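Local coordinates for biogenic amine-binding protein (Rhodnius prolixus, PDB 4GE1) that binds small biogenic amines such as tryptamine inside a lipocalin barrel, probably sequestering serotonin and norepinephrine at the bite of a blood-feeding insect, at residues Lys68-Ser80 and Lys88-Gly100. Sequence-based numbering, arbitrary orientation.
Sequences KTYSYDISFAKVS and KYTAKNVIVEKDG. With TSS (2-(1H-indol-3-yl)ethanamine), chain E.
The amide of N93 reaches across to two partners on the neighbouring strand: ND2 gives one hydrogen to D73 OD2 at 3.0 Å and the other to S75 OG at 2.9 Å. Both acceptors lie close to the amide plane, and with N93 OD1 taken by R106 the rotation of the group is fixed. CG of N93 stands anti to the backbone N (chi1 179°), which brings the amide toward strand 69-78. The bond to D73 meets OD2 on its anti side, somewhat out of the carboxylate plane, with the two planes turned 59° apart. D73 OD2 also accepts a hydrogen bond from the amine N1 of tryptamine at 2.7 Å, while N62 binds OD1; N93 is thus a second-shell residue that helps position the D73 carboxylate that binds the ligand's amine. The ammonium and the amide donor would probably favour an ionised D73. These strands, 69-78 and 88-96, form an antiparallel hairpin in the lipocalin barrel, and D73, S75, N93 and Y89 face its interior, where Y89 OH comes within 3.9 Å of the indole atom CH2 and bonds to E58. I95 CD1 also packs against D73 CB, 3.5 Å away. On the outer face the contacts are apolar. V94 CG2 comes to the edge of the F76 ring, 3.7 Å from CE1, while I74 CG2 sits over a ring face near its rim. The side chains of I74 and V96 cross at about a right angle, with CD1 of I74 4.1 Å from CG2 of V96. Past the strand end, the aliphatic part of K98 runs alongside Y72, CD 3.8 Å from the OH that D180 holds.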
# COMPACT_ATOMS: atom_id res chain seq x y z
N LYS A 68 -14.13 -15.01 0.77
CA LYS A 68 -14.36 -14.78 -0.65
C LYS A 68 -15.03 -13.42 -0.86
O LYS A 68 -16.07 -13.31 -1.52
CB LYS A 68 -15.22 -15.89 -1.25
CG LYS A 68 -14.56 -17.25 -1.26
CD LYS A 68 -15.33 -18.23 -2.13
CE LYS A 68 -14.72 -19.61 -2.10
NZ LYS A 68 -15.00 -20.33 -0.82
N THR A 69 -14.44 -12.39 -0.27
CA THR A 69 -15.01 -11.06 -0.41
C THR A 69 -13.94 -10.02 -0.69
O THR A 69 -12.76 -10.21 -0.37
CB THR A 69 -15.80 -10.65 0.85
OG1 THR A 69 -14.92 -10.61 1.97
CG2 THR A 69 -16.93 -11.65 1.14
N TYR A 70 -14.37 -8.93 -1.31
CA TYR A 70 -13.48 -7.84 -1.67
C TYR A 70 -13.77 -6.65 -0.79
O TYR A 70 -14.92 -6.42 -0.41
CB TYR A 70 -13.72 -7.41 -3.12
CG TYR A 70 -13.16 -8.34 -4.15
CD1 TYR A 70 -13.95 -9.32 -4.74
CD2 TYR A 70 -11.83 -8.23 -4.55
CE1 TYR A 70 -13.43 -10.18 -5.71
CE2 TYR A 70 -11.30 -9.08 -5.51
CZ TYR A 70 -12.11 -10.05 -6.09
OH TYR A 70 -11.59 -10.89 -7.04
N SER A 71 -12.73 -5.88 -0.50
CA SER A 71 -12.92 -4.53 0.02
C SER A 71 -12.05 -3.60 -0.82
O SER A 71 -11.03 -4.02 -1.36
CB SER A 71 -12.52 -4.45 1.49
OG SER A 71 -11.11 -4.58 1.61
N TYR A 72 -12.46 -2.35 -0.92
CA TYR A 72 -11.78 -1.38 -1.77
C TYR A 72 -11.49 -0.11 -0.99
O TYR A 72 -12.28 0.29 -0.13
CB TYR A 72 -12.62 -1.05 -2.99
CG TYR A 72 -13.14 -2.25 -3.74
CD1 TYR A 72 -14.40 -2.80 -3.45
CD2 TYR A 72 -12.39 -2.85 -4.75
CE1 TYR A 72 -14.89 -3.91 -4.14
CE2 TYR A 72 -12.87 -3.97 -5.44
CZ TYR A 72 -14.12 -4.49 -5.13
OH TYR A 72 -14.60 -5.59 -5.82
N ASP A 73 -10.36 0.52 -1.29
CA ASP A 73 -10.05 1.84 -0.73
C ASP A 73 -9.20 2.65 -1.70
O ASP A 73 -8.60 2.10 -2.63
CB ASP A 73 -9.41 1.75 0.69
CG ASP A 73 -8.14 0.94 0.72
OD1 ASP A 73 -8.22 -0.29 0.97
OD2 ASP A 73 -7.04 1.52 0.55
N ILE A 74 -9.18 3.96 -1.50
CA ILE A 74 -8.47 4.83 -2.43
C ILE A 74 -7.70 5.89 -1.68
O ILE A 74 -8.26 6.57 -0.81
CB ILE A 74 -9.43 5.53 -3.40
CG1 ILE A 74 -10.37 4.51 -4.07
CG2 ILE A 74 -8.65 6.34 -4.44
CD1 ILE A 74 -11.50 5.15 -4.88
N SER A 75 -6.43 6.03 -2.01
CA SER A 75 -5.63 7.11 -1.45
C SER A 75 -5.55 8.28 -2.41
O SER A 75 -5.25 8.10 -3.60
CB SER A 75 -4.22 6.64 -1.11
OG SER A 75 -4.25 5.69 -0.07
N PHE A 76 -5.81 9.48 -1.89
CA PHE A 76 -5.67 10.70 -2.67
C PHE A 76 -4.59 11.56 -2.03
O PHE A 76 -4.61 11.80 -0.81
CB PHE A 76 -6.97 11.51 -2.66
CG PHE A 76 -8.17 10.74 -3.12
CD1 PHE A 76 -8.87 9.93 -2.25
CD2 PHE A 76 -8.62 10.85 -4.43
CE1 PHE A 76 -10.00 9.23 -2.67
CE2 PHE A 76 -9.74 10.15 -4.87
CZ PHE A 76 -10.43 9.34 -3.98
N ALA A 77 -3.64 12.02 -2.83
CA ALA A 77 -2.62 12.93 -2.35
C ALA A 77 -2.24 13.90 -3.45
O ALA A 77 -2.72 13.80 -4.59
CB ALA A 77 -1.39 12.18 -1.88
N LYS A 78 -1.39 14.86 -3.09
CA LYS A 78 -0.84 15.80 -4.04
C LYS A 78 0.66 15.86 -3.83
O LYS A 78 1.15 15.53 -2.75
CB LYS A 78 -1.46 17.19 -3.86
CG LYS A 78 -2.98 17.19 -4.00
CD LYS A 78 -3.57 18.59 -3.86
CE LYS A 78 -3.63 19.31 -5.19
NZ LYS A 78 -4.39 20.59 -5.07
N VAL A 79 1.37 16.28 -4.87
CA VAL A 79 2.83 16.36 -4.83
C VAL A 79 3.31 17.22 -3.67
O VAL A 79 4.40 16.99 -3.13
CB VAL A 79 3.39 16.90 -6.17
CG1 VAL A 79 4.86 17.27 -6.05
CG2 VAL A 79 3.18 15.89 -7.27
N SER A 80 2.51 18.19 -3.26
CA SER A 80 2.91 19.11 -2.20
C SER A 80 2.67 18.50 -0.81
O SER A 80 2.88 19.16 0.20
CB SER A 80 2.21 20.46 -2.33
OG SER A 80 0.80 20.31 -2.27
N LYS A 88 8.10 10.01 1.41
CA LYS A 88 7.25 10.16 2.59
C LYS A 88 6.16 11.18 2.33
O LYS A 88 6.43 12.30 1.87
CB LYS A 88 8.09 10.59 3.79
CG LYS A 88 7.29 10.90 5.04
CD LYS A 88 8.22 11.15 6.22
CE LYS A 88 7.44 11.40 7.50
NZ LYS A 88 6.62 10.23 7.92
N TYR A 89 4.92 10.81 2.63
CA TYR A 89 3.80 11.69 2.37
C TYR A 89 2.59 11.34 3.21
O TYR A 89 2.53 10.28 3.83
CB TYR A 89 3.43 11.69 0.87
CG TYR A 89 2.95 10.36 0.31
CD1 TYR A 89 1.60 10.15 0.02
CD2 TYR A 89 3.84 9.32 0.06
CE1 TYR A 89 1.15 8.93 -0.49
CE2 TYR A 89 3.39 8.10 -0.45
CZ TYR A 89 2.05 7.91 -0.73
OH TYR A 89 1.62 6.71 -1.24
N THR A 90 1.64 12.26 3.24
CA THR A 90 0.36 12.01 3.87
C THR A 90 -0.72 11.92 2.80
O THR A 90 -0.70 12.64 1.80
CB THR A 90 0.01 13.13 4.86
OG1 THR A 90 1.17 13.45 5.64
CG2 THR A 90 -1.11 12.67 5.79
N ALA A 91 -1.67 11.02 3.01
CA ALA A 91 -2.76 10.84 2.07
C ALA A 91 -4.07 10.77 2.82
O ALA A 91 -4.11 10.40 4.00
CB ALA A 91 -2.54 9.58 1.25
N LYS A 92 -5.14 11.19 2.16
CA LYS A 92 -6.48 10.91 2.63
C LYS A 92 -6.86 9.57 2.01
O LYS A 92 -6.80 9.39 0.79
CB LYS A 92 -7.44 12.01 2.19
CG LYS A 92 -8.90 11.79 2.59
CD LYS A 92 -9.01 11.46 4.07
CE LYS A 92 -10.27 12.05 4.69
NZ LYS A 92 -10.20 13.53 4.71
N ASN A 93 -7.20 8.60 2.85
CA ASN A 93 -7.60 7.30 2.33
C ASN A 93 -9.07 7.05 2.62
O ASN A 93 -9.54 7.21 3.75
CB ASN A 93 -6.71 6.18 2.87
CG ASN A 93 -7.12 4.80 2.35
OD1 ASN A 93 -7.95 4.13 2.95
ND2 ASN A 93 -6.53 4.37 1.24
N VAL A 94 -9.80 6.70 1.57
CA VAL A 94 -11.24 6.53 1.65
C VAL A 94 -11.61 5.08 1.38
O VAL A 94 -11.26 4.52 0.35
CB VAL A 94 -11.95 7.44 0.63
CG1 VAL A 94 -13.45 7.46 0.87
CG2 VAL A 94 -11.39 8.85 0.70
N ILE A 95 -12.30 4.47 2.34
CA ILE A 95 -12.81 3.11 2.16
C ILE A 95 -14.10 3.25 1.38
O ILE A 95 -15.00 3.99 1.79
CB ILE A 95 -13.11 2.44 3.52
CG1 ILE A 95 -11.92 2.57 4.47
CG2 ILE A 95 -13.52 0.99 3.33
CD1 ILE A 95 -10.65 1.94 3.95
N VAL A 96 -14.20 2.55 0.25
CA VAL A 96 -15.35 2.71 -0.63
C VAL A 96 -16.00 1.39 -1.07
O VAL A 96 -15.37 0.33 -1.06
CB VAL A 96 -14.97 3.49 -1.89
CG1 VAL A 96 -14.37 4.84 -1.52
CG2 VAL A 96 -13.99 2.69 -2.72
N GLU A 97 -17.27 1.48 -1.44
CA GLU A 97 -17.96 0.40 -2.13
C GLU A 97 -17.39 0.23 -3.53
O GLU A 97 -16.65 1.09 -4.03
CB GLU A 97 -19.45 0.72 -2.25
CG GLU A 97 -20.17 0.97 -0.93
CD GLU A 97 -20.40 -0.31 -0.16
OE1 GLU A 97 -20.01 -1.39 -0.65
OE2 GLU A 97 -20.99 -0.23 0.95
N LYS A 98 -17.75 -0.88 -4.17
CA LYS A 98 -17.29 -1.18 -5.52
C LYS A 98 -17.56 -0.03 -6.47
O LYS A 98 -16.76 0.23 -7.38
CB LYS A 98 -17.99 -2.45 -6.03
CG LYS A 98 -17.44 -2.99 -7.34
CD LYS A 98 -17.79 -4.46 -7.51
CE LYS A 98 -18.72 -4.67 -8.70
NZ LYS A 98 -18.94 -6.12 -8.96
N ASP A 99 -18.67 0.67 -6.27
CA ASP A 99 -19.06 1.77 -7.15
C ASP A 99 -18.49 3.13 -6.73
O ASP A 99 -18.80 4.16 -7.34
CB ASP A 99 -20.59 1.86 -7.26
CG ASP A 99 -21.23 2.44 -6.02
OD1 ASP A 99 -20.65 2.30 -4.92
OD2 ASP A 99 -22.32 3.04 -6.13
N GLY A 100 -17.65 3.13 -5.70
CA GLY A 100 -16.99 4.34 -5.25
C GLY A 100 -17.65 5.08 -4.10
O GLY A 100 -17.07 6.02 -3.56
N1 TSS E . -4.68 0.44 1.25
CA TSS E . -4.40 0.83 2.61
CB TSS E . -3.09 0.40 3.18
CG TSS E . -1.90 0.40 2.28
CD1 TSS E . -1.23 -0.72 1.81
NE1 TSS E . -0.20 -0.32 1.03
CE2 TSS E . -0.18 1.06 0.97
CD2 TSS E . -1.21 1.53 1.74
CZ2 TSS E . 0.68 1.97 0.29
CH2 TSS E . 0.48 3.34 0.41
CZ3 TSS E . -0.57 3.82 1.19
CE3 TSS E . -1.42 2.92 1.86
O HOH W 1 -14.96 -1.69 0.36